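Long-range contacts in maternal effect protein oskar (Drosophila melanogaster, PDB 5A4A), which binds RNA through its OSK domain, which has a fold of the SGNH-hydrolase type, and induces the germline: residues A[125-130]-A[184-189]; A[153-158]-A[203-208]; A[61-66]-A[83-88]. One frame throughout, in Å; residues are numbered along the deposited sequence.

Contact 1: A[125-130]-A[184-189]. With SO4 (sulfate ion), chain D.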
ATOM      1  N   LEU A 125      10.756   1.951  -6.351  1.00  9.44           N
ATOM      2  CA  LEU A 125      11.400   0.867  -5.611  1.00 12.41           C
ATOM      3  C   LEU A 125      12.903   1.097  -5.704  1.00 15.33           C
ATOM      4  O   LEU A 125      13.525   0.839  -6.744  1.00 13.80           O
ATOM      5  CB  LEU A 125      11.000  -0.487  -6.203  1.00 14.05           C
ATOM      6  CG  LEU A 125       9.497  -0.778  -6.118  1.00 17.92           C
ATOM      7  CD1 LEU A 125       9.127  -2.032  -6.902  1.00 20.59           C
ATOM      8  CD2 LEU A 125       9.056  -0.911  -4.662  1.00 16.19           C
ATOM      9  N   GLY A 126      13.476   1.619  -4.623  1.00 12.94           N
ATOM     10  CA  GLY A 126      14.834   2.136  -4.653  1.00 13.80           C
ATOM     11  C   GLY A 126      15.923   1.145  -5.027  1.00 17.32           C
ATOM     12  O   GLY A 126      16.898   1.517  -5.685  1.00 19.53           O
ATOM     13  N   ASN A 127      15.765  -0.111  -4.628  1.00 13.61           N
ATOM     14  CA  ASN A 127      16.776  -1.118  -4.964  1.00 13.38           C
ATOM     15  C   ASN A 127      16.632  -1.696  -6.373  1.00 16.78           C
ATOM     16  O   ASN A 127      17.470  -2.480  -6.815  1.00 18.13           O
ATOM     17  CB  ASN A 127      16.825  -2.243  -3.919  1.00 13.76           C
ATOM     18  CG  ASN A 127      15.459  -2.863  -3.646  1.00 13.51           C
ATOM     19  OD1 ASN A 127      14.428  -2.208  -3.769  1.00 17.36           O
ATOM     20  ND2 ASN A 127      15.459  -4.133  -3.258  1.00 16.27           N
ATOM     21  N   TYR A 128      15.570  -1.299  -7.070  1.00 15.79           N
ATOM     22  CA  TYR A 128      15.335  -1.764  -8.434  1.00 18.02           C
ATOM     23  C   TYR A 128      15.545  -0.639  -9.434  1.00 19.89           C
ATOM     24  O   TYR A 128      15.037  -0.691 -10.549  1.00 21.83           O
ATOM     25  CB  TYR A 128      13.913  -2.338  -8.582  1.00 16.75           C
ATOM     26  CG  TYR A 128      13.734  -3.666  -7.888  1.00 20.30           C
ATOM     27  CD1 TYR A 128      14.001  -4.859  -8.552  1.00 29.09           C
ATOM     28  CD2 TYR A 128      13.320  -3.733  -6.567  1.00 21.63           C
ATOM     29  CE1 TYR A 128      13.848  -6.076  -7.921  1.00 33.60           C
ATOM     30  CE2 TYR A 128      13.164  -4.945  -5.926  1.00 26.13           C
ATOM     31  CZ  TYR A 128      13.430  -6.114  -6.611  1.00 31.62           C
ATOM     32  OH  TYR A 128      13.279  -7.324  -5.979  1.00 41.52           O
ATOM     33  N   CYS A 129      16.307   0.373  -9.038  1.00 19.96           N
ATOM     34  CA  CYS A 129      16.519   1.537  -9.897  1.00 23.48           C
ATOM     35  C   CYS A 129      17.190   1.192 -11.236  1.00 23.67           C
ATOM     36  O   CYS A 129      17.021   1.918 -12.208  1.00 22.75           O
ATOM     37  CB  CYS A 129      17.307   2.630  -9.155  1.00 24.37           C
ATOM     38  SG  CYS A 129      18.955   2.103  -8.567  1.00 32.71           S
ATOM     39  N   HIS A 130      17.942   0.092 -11.292  1.00 24.81           N
ATOM     40  CA  HIS A 130      18.596  -0.326 -12.541  1.00 27.84           C
ATOM     41  C   HIS A 130      17.737  -1.246 -13.416  1.00 24.24           C
ATOM     42  O   HIS A 130      18.134  -1.616 -14.516  1.00 25.14           O
ATOM     43  CB  HIS A 130      19.933  -1.016 -12.260  1.00 36.67           C
ATOM     44  CG  HIS A 130      20.917  -0.156 -11.530  1.00 46.47           C
ATOM     45  ND1 HIS A 130      21.062   1.191 -11.784  1.00 51.27           N
ATOM     46  CD2 HIS A 130      21.799  -0.451 -10.546  1.00 45.91           C
ATOM     47  CE1 HIS A 130      21.996   1.688 -10.992  1.00 45.03           C
ATOM     48  NE2 HIS A 130      22.458   0.712 -10.231  1.00 46.15           N
ATOM     49  N   LYS A 184       9.541 -12.866  -0.883  1.00 15.24           N
ATOM     50  CA  LYS A 184      10.955 -13.223  -0.972  1.00 16.18           C
ATOM     51  C   LYS A 184      11.823 -12.138  -1.620  1.00 16.39           C
ATOM     52  O   LYS A 184      13.044 -12.219  -1.564  1.00 16.35           O
ATOM     53  CB  LYS A 184      11.134 -14.541  -1.732  1.00 19.55           C
ATOM     54  CG  LYS A 184      10.811 -14.444  -3.215  1.00 21.90           C
ATOM     55  CD  LYS A 184      11.062 -15.770  -3.917  1.00 25.73           C
ATOM     56  CE  LYS A 184      10.813 -15.658  -5.408  1.00 36.33           C
ATOM     57  NZ  LYS A 184       9.377 -15.431  -5.712  1.00 44.37           N
ATOM     58  N   GLU A 185      11.203 -11.128  -2.235  1.00 12.44           N
ATOM     59  CA  GLU A 185      11.982 -10.047  -2.836  1.00 10.72           C
ATOM     60  C   GLU A 185      12.480  -9.100  -1.754  1.00 10.79           C
ATOM     61  O   GLU A 185      11.778  -8.843  -0.780  1.00 12.82           O
ATOM     62  CB  GLU A 185      11.139  -9.236  -3.842  1.00 10.16           C
ATOM     63  CG  GLU A 185      10.968  -9.890  -5.191  1.00 17.38           C
ATOM     64  CD  GLU A 185       9.991 -11.040  -5.171  1.00 23.98           C
ATOM     65  OE1 GLU A 185       8.956 -10.930  -4.487  1.00 25.59           O
ATOM     66  OE2 GLU A 185      10.266 -12.056  -5.840  1.00 33.31           O
ATOM     67  N   PRO A 186      13.678  -8.544  -1.944  1.00 10.94           N
ATOM     68  CA  PRO A 186      14.249  -7.629  -0.953  1.00 11.94           C
ATOM     69  C   PRO A 186      13.627  -6.243  -1.060  1.00 13.20           C
ATOM     70  O   PRO A 186      13.320  -5.770  -2.163  1.00 14.02           O
ATOM     71  CB  PRO A 186      15.724  -7.572  -1.333  1.00 15.48           C
ATOM     72  CG  PRO A 186      15.733  -7.867  -2.819  1.00 17.92           C
ATOM     73  CD  PRO A 186      14.615  -8.846  -3.041  1.00 13.12           C
ATOM     74  N   TYR A 187      13.455  -5.599   0.090  1.00 11.84           N
ATOM     75  CA  TYR A 187      12.807  -4.291   0.157  1.00 11.12           C
ATOM     76  C   TYR A 187      13.823  -3.257   0.601  1.00 12.80           C
ATOM     77  O   TYR A 187      14.586  -3.507   1.529  1.00 14.76           O
ATOM     78  CB  TYR A 187      11.676  -4.334   1.192  1.00  9.38           C
ATOM     79  CG  TYR A 187      10.388  -4.914   0.673  1.00  9.34           C
ATOM     80  CD1 TYR A 187      10.321  -6.221   0.210  1.00 11.48           C
ATOM     81  CD2 TYR A 187       9.236  -4.137   0.623  1.00 12.09           C
ATOM     82  CE1 TYR A 187       9.134  -6.743  -0.279  1.00 12.31           C
ATOM     83  CE2 TYR A 187       8.045  -4.651   0.138  1.00 13.23           C
ATOM     84  CZ  TYR A 187       7.999  -5.944  -0.314  1.00 15.72           C
ATOM     85  OH  TYR A 187       6.804  -6.443  -0.790  1.00 16.39           O
ATOM     86  N   LEU A 188      13.845  -2.104  -0.068  1.00 11.88           N
ATOM     87  CA  LEU A 188      14.653  -0.975   0.392  1.00 12.51           C
ATOM     88  C   LEU A 188      13.697   0.055   0.991  1.00 12.84           C
ATOM     89  O   LEU A 188      12.940   0.719   0.265  1.00 10.34           O
ATOM     90  CB  LEU A 188      15.447  -0.342  -0.764  1.00 13.18           C
ATOM     91  CG  LEU A 188      16.551   0.627  -0.307  1.00 12.12           C
ATOM     92  CD1 LEU A 188      17.631  -0.157   0.453  1.00 12.02           C
ATOM     93  CD2 LEU A 188      17.155   1.399  -1.466  1.00 12.29           C
ATOM     94  N   PHE A 189      13.712   0.183   2.312  1.00 13.45           N
ATOM     95  CA  PHE A 189      12.717   1.011   2.989  1.00 10.30           C
ATOM     96  C   PHE A 189      13.041   2.491   3.000  1.00 10.83           C
ATOM     97  O   PHE A 189      14.197   2.889   2.856  1.00 11.63           O
ATOM     98  CB  PHE A 189      12.480   0.497   4.404  1.00 12.37           C
ATOM     99  CG  PHE A 189      11.708  -0.778   4.436  1.00 10.14           C
ATOM    100  CD1 PHE A 189      10.323  -0.755   4.338  1.00  9.83           C
ATOM    101  CD2 PHE A 189      12.365  -2.004   4.511  1.00  9.61           C
ATOM    102  CE1 PHE A 189       9.593  -1.934   4.340  1.00 11.85           C
ATOM    103  CE2 PHE A 189      11.647  -3.184   4.521  1.00  9.93           C
ATOM    104  CZ  PHE A 189      10.260  -3.151   4.433  1.00 14.74           C
TER
HETATM  105  S   SO4 D1609       6.891 -13.610  -3.422  1.00 35.97           S
HETATM  106  O1  SO4 D1609       7.689 -13.386  -4.626  1.00 34.94           O
HETATM  107  O2  SO4 D1609       7.647 -14.395  -2.443  1.00 28.34           O
HETATM  108  O3  SO4 D1609       6.494 -12.320  -2.858  1.00 30.73           O
HETATM  109  O4  SO4 D1609       5.683 -14.349  -3.780  1.00 47.04           O
HETATM  110  O   HOH W   1      11.887   0.844  -2.290  1.00 11.95           O
HETATM  111  O   HOH W   2      12.138  -1.956  -2.410  1.00 12.33           O
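Asn127 faces Pro186 and Leu188 with both ends of its amide, and these polar links join the two loops. ND2 donates to Pro186 O over 2.9 Å in a fairly straight bond (N-H...O 159°). The acceptor lies close to the amide plane, whereas the donor stands well above the carbonyl plane. On the other end of the amide, a water gives OD1 of Asn127 a hydrogen bond of 2.7 Å and accepts one from Leu188 N. A chi1 of 52° brings CG over toward the facing loop, and a chi2 of -29° turns ND2 to Pro186 O and OD1 to the water. A second water spans the backbones, accepting from Gly126 N and donating to Leu188 O at 2.8 Å, so that both backbone polar groups of Leu188 are tied to the facing loop through water.

Van der Waals contacts surround the amide. CB of Leu188 lies 3.7 Å from Asn127 OD1, the two side chains sliding past each other in opposite directions. Leu188 CD2 lies 3.8 Å from Gly126 C. Tyr128 crosses Glu185 and Pro186 at about a right angle. Its OH touches CG of Glu185 at 3.5 Å and also meets CD of Pro186.

Charged groups collect at the far end. Lys184 donates from both N and NZ to a sulfate, probably from the crystallisation liquor; NZ makes a weak, long salt bridge of 3.5 Å to OE2 of Glu185. Behind the contact, Tyr187 packs on Phe32 and Met91. Two of the three polar links between the loops thus run through water, while the sulfate, held by Lys184, Ser183 and Arg92 although Glu185 lies close by, is consistent with a local preference for an anion.

Contact 2: A[153-158]-A[203-208]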
ATOM      1  N   LYS A 153      -9.982  10.669  -5.093  1.00  9.43           N
ATOM      2  CA  LYS A 153      -8.773  11.378  -4.707  1.00  9.48           C
ATOM      3  C   LYS A 153      -7.536  10.520  -4.997  1.00  9.54           C
ATOM      4  O   LYS A 153      -7.436   9.373  -4.540  1.00 11.07           O
ATOM      5  CB  LYS A 153      -8.839  11.768  -3.234  1.00 10.26           C
ATOM      6  CG  LYS A 153      -7.644  12.569  -2.752  1.00 14.63           C
ATOM      7  CD  LYS A 153      -7.625  13.972  -3.358  1.00 12.48           C
ATOM      8  CE  LYS A 153      -6.503  14.789  -2.714  1.00 13.06           C
ATOM      9  NZ  LYS A 153      -6.520  16.208  -3.183  1.00 12.08           N
ATOM     10  N   VAL A 154      -6.604  11.082  -5.763  1.00 12.51           N
ATOM     11  CA  VAL A 154      -5.359  10.401  -6.092  1.00  9.47           C
ATOM     12  C   VAL A 154      -4.172  11.245  -5.650  1.00 13.87           C
ATOM     13  O   VAL A 154      -4.016  12.385  -6.074  1.00 13.81           O
ATOM     14  CB  VAL A 154      -5.250  10.111  -7.600  1.00 12.62           C
ATOM     15  CG1 VAL A 154      -3.879   9.514  -7.916  1.00 13.66           C
ATOM     16  CG2 VAL A 154      -6.381   9.175  -8.038  1.00 11.74           C
ATOM     17  N   ILE A 155      -3.341  10.672  -4.785  1.00  9.53           N
ATOM     18  CA  ILE A 155      -2.208  11.383  -4.216  1.00 10.27           C
ATOM     19  C   ILE A 155      -0.900  10.882  -4.813  1.00 13.46           C
ATOM     20  O   ILE A 155      -0.574   9.697  -4.715  1.00 12.72           O
ATOM     21  CB  ILE A 155      -2.190  11.194  -2.687  1.00 13.25           C
ATOM     22  CG1 ILE A 155      -3.514  11.698  -2.107  1.00 13.64           C
ATOM     23  CG2 ILE A 155      -0.983  11.891  -2.056  1.00 12.14           C
ATOM     24  CD1 ILE A 155      -3.700  11.393  -0.628  1.00 11.84           C
ATOM     25  N   ASP A 156      -0.147  11.795  -5.417  1.00 13.09           N
ATOM     26  CA  ASP A 156       1.133  11.444  -6.020  1.00 16.48           C
ATOM     27  C   ASP A 156       2.245  11.492  -4.965  1.00 13.03           C
ATOM     28  O   ASP A 156       2.767  12.567  -4.645  1.00 13.02           O
ATOM     29  CB  ASP A 156       1.411  12.379  -7.210  1.00 15.76           C
ATOM     30  CG  ASP A 156       2.850  12.302  -7.723  1.00 18.49           C
ATOM     31  OD1 ASP A 156       3.551  11.289  -7.504  1.00 16.75           O
ATOM     32  OD2 ASP A 156       3.282  13.281  -8.361  1.00 18.51           O
ATOM     33  N   ILE A 157       2.598  10.330  -4.418  1.00 12.89           N
ATOM     34  CA  ILE A 157       3.747  10.247  -3.510  1.00 11.62           C
ATOM     35  C   ILE A 157       5.050   9.928  -4.241  1.00 12.35           C
ATOM     36  O   ILE A 157       6.140  10.090  -3.680  1.00 13.67           O
ATOM     37  CB  ILE A 157       3.549   9.206  -2.362  1.00 10.93           C
ATOM     38  CG1 ILE A 157       3.385   7.787  -2.918  1.00  9.55           C
ATOM     39  CG2 ILE A 157       2.359   9.592  -1.479  1.00 13.24           C
ATOM     40  CD1 ILE A 157       3.573   6.679  -1.846  1.00 10.60           C
ATOM     41  N   HIS A 158       4.931   9.432  -5.470  1.00 12.25           N
ATOM     42  CA  HIS A 158       6.096   9.074  -6.278  1.00 12.40           C
ATOM     43  C   HIS A 158       7.047  10.262  -6.461  1.00 14.18           C
ATOM     44  O   HIS A 158       8.254  10.134  -6.291  1.00 13.28           O
ATOM     45  CB  HIS A 158       5.654   8.536  -7.647  1.00 12.85           C
ATOM     46  CG  HIS A 158       6.778   7.994  -8.473  1.00 12.31           C
ATOM     47  ND1 HIS A 158       7.475   8.766  -9.383  1.00 16.27           N
ATOM     48  CD2 HIS A 158       7.326   6.756  -8.537  1.00 11.53           C
ATOM     49  CE1 HIS A 158       8.405   8.030  -9.959  1.00 14.48           C
ATOM     50  NE2 HIS A 158       8.338   6.805  -9.467  1.00 13.94           N
ATOM     51  N   GLU A 203      -0.748  13.891   3.980  1.00 12.89           N
ATOM     52  CA  GLU A 203      -1.530  14.748   4.873  1.00 13.06           C
ATOM     53  C   GLU A 203      -1.935  16.052   4.200  1.00 15.75           C
ATOM     54  O   GLU A 203      -3.085  16.483   4.293  1.00 15.63           O
ATOM     55  CB  GLU A 203      -0.759  15.062   6.162  1.00 12.01           C
ATOM     56  CG  GLU A 203      -0.554  13.862   7.083  1.00 11.66           C
ATOM     57  CD  GLU A 203      -0.201  14.287   8.498  1.00 17.65           C
ATOM     58  OE1 GLU A 203      -0.249  15.500   8.772  1.00 20.72           O
ATOM     59  OE2 GLU A 203       0.116  13.423   9.337  1.00 18.79           O
ATOM     60  N   THR A 204      -0.986  16.689   3.524  1.00 12.37           N
ATOM     61  CA  THR A 204      -1.252  18.002   2.950  1.00 13.45           C
ATOM     62  C   THR A 204      -2.243  17.903   1.786  1.00 14.16           C
ATOM     63  O   THR A 204      -2.940  18.865   1.475  1.00 13.91           O
ATOM     64  CB  THR A 204       0.040  18.701   2.513  1.00 25.12           C
ATOM     65  OG1 THR A 204       0.728  17.890   1.554  1.00 28.74           O
ATOM     66  CG2 THR A 204       0.942  18.915   3.716  1.00 26.33           C
ATOM     67  N   SER A 205      -2.323  16.727   1.174  1.00 14.89           N
ATOM     68  CA  SER A 205      -3.292  16.496   0.112  1.00 11.61           C
ATOM     69  C   SER A 205      -4.708  16.279   0.654  1.00 15.18           C
ATOM     70  O   SER A 205      -5.686  16.272  -0.108  1.00 14.31           O
ATOM     71  CB  SER A 205      -2.867  15.279  -0.712  1.00 14.37           C
ATOM     72  OG  SER A 205      -1.609  15.506  -1.319  1.00 19.00           O
ATOM     73  N   LEU A 206      -4.823  16.098   1.965  1.00 14.59           N
ATOM     74  CA  LEU A 206      -6.113  15.771   2.570  1.00 12.62           C
ATOM     75  C   LEU A 206      -6.553  16.793   3.617  1.00 14.95           C
ATOM     76  O   LEU A 206      -7.484  16.556   4.390  1.00 13.37           O
ATOM     77  CB  LEU A 206      -6.038  14.374   3.208  1.00 10.71           C
ATOM     78  CG  LEU A 206      -5.828  13.193   2.257  1.00 10.14           C
ATOM     79  CD1 LEU A 206      -5.686  11.902   3.073  1.00 11.75           C
ATOM     80  CD2 LEU A 206      -6.988  13.058   1.276  1.00 14.74           C
ATOM     81  N   GLU A 207      -5.878  17.932   3.654  1.00 15.51           N
ATOM     82  CA  GLU A 207      -6.111  18.885   4.732  1.00 14.99           C
ATOM     83  C   GLU A 207      -7.498  19.518   4.752  1.00 17.19           C
ATOM     84  O   GLU A 207      -8.113  19.677   5.814  1.00 16.23           O
ATOM     85  CB  GLU A 207      -5.078  19.998   4.701  1.00 13.85           C
ATOM     86  CG  GLU A 207      -5.312  21.011   5.812  1.00 15.05           C
ATOM     87  CD  GLU A 207      -4.142  21.934   6.029  1.00 18.80           C
ATOM     88  OE1 GLU A 207      -3.174  21.857   5.243  1.00 22.71           O
ATOM     89  OE2 GLU A 207      -4.190  22.730   6.994  1.00 21.16           O
ATOM     90  N   TYR A 208      -7.969  19.916   3.579  1.00 13.62           N
ATOM     91  CA  TYR A 208      -9.207  20.678   3.494  1.00 13.72           C
ATOM     92  C   TYR A 208     -10.332  19.863   2.863  1.00 21.52           C
ATOM     93  O   TYR A 208     -11.490  20.283   2.907  1.00 25.09           O
ATOM     94  CB  TYR A 208      -8.979  21.960   2.698  1.00 18.21           C
ATOM     95  CG  TYR A 208      -7.956  22.893   3.321  1.00 15.09           C
ATOM     96  CD1 TYR A 208      -8.282  23.672   4.424  1.00 18.07           C
ATOM     97  CD2 TYR A 208      -6.673  22.995   2.804  1.00 18.96           C
ATOM     98  CE1 TYR A 208      -7.360  24.514   4.999  1.00 18.22           C
ATOM     99  CE2 TYR A 208      -5.735  23.839   3.379  1.00 15.97           C
ATOM    100  CZ  TYR A 208      -6.094  24.599   4.472  1.00 19.14           C
ATOM    101  OH  TYR A 208      -5.185  25.452   5.045  1.00 29.62           O
TER
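Between Lys153 and Ile155 on one side and Ser205 and Leu206 on the other no ring is interposed; the flat group at the interface is the carbonyl of Ser205, whose O is met by CE of Lys153 at 3.1 Å, with Lys153 NZ 3.2 Å from the same oxygen. The Tyr208 ring, which does not touch the 153-158 segment, has CG of its own neighbour Glu207 over the centre of one face, 3.7 Å above the plane.

The rest is mainly aliphatic, with one hydroxyl. CD1 of Ile155 meets CG of Leu206 at 4.0 Å, the two side chains crossing at about a right angle, and Ile155 CG1 lies 3.9 Å from Ser205 CB. CG2 of Ile155 comes against Ser205 OG, a hydroxyl already hydrogen-bonded to Val201 O one turn back. Lys153, with CG anti to the backbone N (chi1 -177°), slides past Leu206 in the opposite direction, Lys153 CG to Leu206 CD2 4.1 Å.

Strand 154-155 pairs in parallel with strand 116-120, whose Ile118 also touches Lys153, Ile155 and Leu206. The chain as it leaves helix 192-204 thus lies against edge strand 154-155, as expected of the layered alpha/beta fold of the SGNH hydrolases.

Contact 3: A[61-66]-A[83-88]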
ATOM      1  N   LEU A  61       1.065  -8.018   0.739  1.00  9.44           N
ATOM      2  CA  LEU A  61      -0.299  -7.805   0.244  1.00 10.35           C
ATOM      3  C   LEU A  61      -0.296  -7.357  -1.218  1.00 11.61           C
ATOM      4  O   LEU A  61       0.192  -6.280  -1.549  1.00 13.25           O
ATOM      5  CB  LEU A  61      -1.048  -6.769   1.094  1.00 11.57           C
ATOM      6  CG  LEU A  61      -2.579  -6.756   0.966  1.00 16.00           C
ATOM      7  CD1 LEU A  61      -3.201  -8.002   1.623  1.00 15.57           C
ATOM      8  CD2 LEU A  61      -3.170  -5.478   1.545  1.00 15.17           C
ATOM      9  N   THR A  62      -0.844  -8.190  -2.093  1.00 10.25           N
ATOM     10  CA  THR A  62      -1.007  -7.807  -3.483  1.00  9.53           C
ATOM     11  C   THR A  62      -2.372  -7.144  -3.651  1.00 11.31           C
ATOM     12  O   THR A  62      -3.166  -7.071  -2.704  1.00 13.67           O
ATOM     13  CB  THR A  62      -0.967  -9.031  -4.401  1.00 12.19           C
ATOM     14  OG1 THR A  62      -2.001  -9.932  -3.993  1.00 11.91           O
ATOM     15  CG2 THR A  62       0.398  -9.746  -4.305  1.00 14.17           C
ATOM     16  N   ILE A  63      -2.655  -6.695  -4.867  1.00 13.56           N
ATOM     17  CA  ILE A  63      -3.962  -6.134  -5.170  1.00 12.55           C
ATOM     18  C   ILE A  63      -5.043  -7.188  -4.911  1.00 11.71           C
ATOM     19  O   ILE A  63      -6.041  -6.900  -4.254  1.00 14.58           O
ATOM     20  CB  ILE A  63      -4.033  -5.621  -6.616  1.00 10.55           C
ATOM     21  CG1 ILE A  63      -3.114  -4.411  -6.794  1.00 10.67           C
ATOM     22  CG2 ILE A  63      -5.455  -5.223  -6.978  1.00 13.55           C
ATOM     23  CD1 ILE A  63      -2.745  -4.136  -8.251  1.00 12.75           C
ATOM     24  N   ASN A  64      -4.831  -8.409  -5.397  1.00 12.25           N
ATOM     25  CA  ASN A  64      -5.753  -9.510  -5.101  1.00 13.25           C
ATOM     26  C   ASN A  64      -5.820  -9.839  -3.612  1.00 14.55           C
ATOM     27  O   ASN A  64      -6.891 -10.143  -3.082  1.00 15.19           O
ATOM     28  CB  ASN A  64      -5.410 -10.756  -5.925  1.00 15.79           C
ATOM     29  CG  ASN A  64      -5.910 -10.654  -7.349  1.00 17.40           C
ATOM     30  OD1 ASN A  64      -6.566  -9.678  -7.711  1.00 17.43           O
ATOM     31  ND2 ASN A  64      -5.601 -11.659  -8.168  1.00 20.00           N
ATOM     32  N   GLY A  65      -4.678  -9.763  -2.933  1.00 15.80           N
ATOM     33  CA  GLY A  65      -4.659  -9.921  -1.488  1.00 16.63           C
ATOM     34  C   GLY A  65      -5.545  -8.895  -0.800  1.00 12.57           C
ATOM     35  O   GLY A  65      -6.238  -9.213   0.170  1.00 16.40           O
ATOM     36  N   ALA A  66      -5.517  -7.661  -1.303  1.00 14.65           N
ATOM     37  CA  ALA A  66      -6.317  -6.581  -0.735  1.00 15.86           C
ATOM     38  C   ALA A  66      -7.800  -6.849  -0.979  1.00 13.82           C
ATOM     39  O   ALA A  66      -8.636  -6.642  -0.097  1.00 14.04           O
ATOM     40  CB  ALA A  66      -5.898  -5.228  -1.321  1.00 16.06           C
ATOM     41  N   VAL A  83      -5.156   4.008   0.477  1.00 12.95           N
ATOM     42  CA  VAL A  83      -4.635   2.796  -0.157  1.00 11.78           C
ATOM     43  C   VAL A  83      -3.297   3.010  -0.855  1.00 10.06           C
ATOM     44  O   VAL A  83      -3.137   3.948  -1.637  1.00  9.99           O
ATOM     45  CB  VAL A  83      -5.634   2.278  -1.206  1.00 14.00           C
ATOM     46  CG1 VAL A  83      -5.093   1.022  -1.897  1.00 13.94           C
ATOM     47  CG2 VAL A  83      -6.991   2.004  -0.554  1.00 12.56           C
ATOM     48  N   ASN A  84      -2.331   2.145  -0.554  1.00 10.14           N
ATOM     49  CA  ASN A  84      -1.093   2.084  -1.328  1.00 12.85           C
ATOM     50  C   ASN A  84      -0.845   0.626  -1.678  1.00 10.21           C
ATOM     51  O   ASN A  84      -0.386  -0.154  -0.842  1.00 11.05           O
ATOM     52  CB  ASN A  84       0.093   2.645  -0.527  1.00 10.52           C
ATOM     53  CG  ASN A  84       1.378   2.691  -1.343  1.00  9.10           C
ATOM     54  OD1 ASN A  84       2.279   1.863  -1.157  1.00 12.14           O
ATOM     55  ND2 ASN A  84       1.470   3.658  -2.254  1.00 10.42           N
ATOM     56  N   ILE A  85      -1.162   0.248  -2.908  1.00 13.94           N
ATOM     57  CA  ILE A  85      -1.187  -1.161  -3.264  1.00 10.57           C
ATOM     58  C   ILE A  85      -0.674  -1.362  -4.694  1.00  8.90           C
ATOM     59  O   ILE A  85      -0.952  -0.556  -5.593  1.00  9.97           O
ATOM     60  CB  ILE A  85      -2.626  -1.739  -3.064  1.00  9.84           C
ATOM     61  CG1 ILE A  85      -2.622  -3.262  -2.907  1.00  9.34           C
ATOM     62  CG2 ILE A  85      -3.579  -1.283  -4.177  1.00 13.05           C
ATOM     63  CD1 ILE A  85      -2.001  -3.743  -1.599  1.00 11.26           C
ATOM     64  N   GLY A  86       0.091  -2.426  -4.895  1.00 13.18           N
ATOM     65  CA  GLY A  86       0.620  -2.736  -6.210  1.00 15.46           C
ATOM     66  C   GLY A  86       2.108  -3.034  -6.236  1.00 14.18           C
ATOM     67  O   GLY A  86       2.576  -3.700  -7.164  1.00 10.80           O
ATOM     68  N   SER A  87       2.858  -2.527  -5.253  1.00 11.33           N
ATOM     69  CA  SER A  87       4.305  -2.760  -5.226  1.00 12.49           C
ATOM     70  C   SER A  87       4.625  -4.245  -5.203  1.00 12.09           C
ATOM     71  O   SER A  87       5.560  -4.680  -5.871  1.00 13.42           O
ATOM     72  CB  SER A  87       4.997  -2.073  -4.035  1.00 10.80           C
ATOM     73  OG  SER A  87       4.988  -0.668  -4.189  1.00 14.75           O
ATOM     74  N   VAL A  88       3.848  -5.023  -4.449  1.00 11.90           N
ATOM     75  CA  VAL A  88       4.123  -6.459  -4.342  1.00 13.09           C
ATOM     76  C   VAL A  88       3.860  -7.153  -5.684  1.00 11.89           C
ATOM     77  O   VAL A  88       4.665  -7.971  -6.129  1.00 14.06           O
ATOM     78  CB  VAL A  88       3.312  -7.143  -3.224  1.00 11.20           C
ATOM     79  CG1 VAL A  88       3.682  -8.631  -3.137  1.00 14.31           C
ATOM     80  CG2 VAL A  88       3.586  -6.481  -1.876  1.00 10.61           C
TER
HETATM   81  O   HOH W   3       1.237  -4.260  -3.077  1.00 10.47           O
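Two strand-to-helix loops of the SGNH-type fold meet where Leu61 and Thr62 face Ile85 and Val88; the Gly86-Ser87-Val88-Asp89 sequence at the start of helix 87-91 probably corresponds to block III (Gly-x-Asn-Asp) of SGNH hydrolases. Ile85 carries the contact. Its chi1 of -159° puts CG1 toward the other segment, where it packs on Ile63 CG1 and on Ala66 CB, both at 4.1 Å. A chi2 of 69° then turns Ile85 CD1 to Leu61 O at 3.4 Å, with Leu61 CD2 at 3.8 Å. Val88 sets CG2 against Leu61 O, while its CG1 meets Thr62 CG2 at 3.7 Å, the two side chains crossing at about a right angle.

One water gathers the polar backbone. It donates to Leu61 O at 2.7 Å and accepts from Gly86 N and Val88 N, fastening the start of helix 87-91 to the opposite loop. Thr62 N-caps helix 63-71, its OG1 accepting from Gly65 N at 2.9 Å.

Asp89 takes the N-H of Ile63, a further tie between the two helix starts. Met28 of strand 25-29 lies against Leu61 and Ala66, and helix 96-112 covers Ile63 and Ile85 with Ile99 and Leu106.

How the contacts relate
Contact 3 is the core of the set, wholly buried near the centre of the chain, whereas contacts 1 and 2 lie farther out and are only partly buried. Contacts 2 and 3 reach the same sheet, at its last strand and at a central one, and touch where Ile157 CD1 meets Asn84 ND2 at 3.7 Å. Contact 1 joins two loops beyond the sheet and meets contact 3 through Tyr187 OH on Val88 CG2, 3.4 Å apart. Waters bridge the segments in contacts 1 and 3, but contact 1 adds a direct side-chain hydrogen bond, while contact 2 relies mainly on aliphatic groups at the end of the chain.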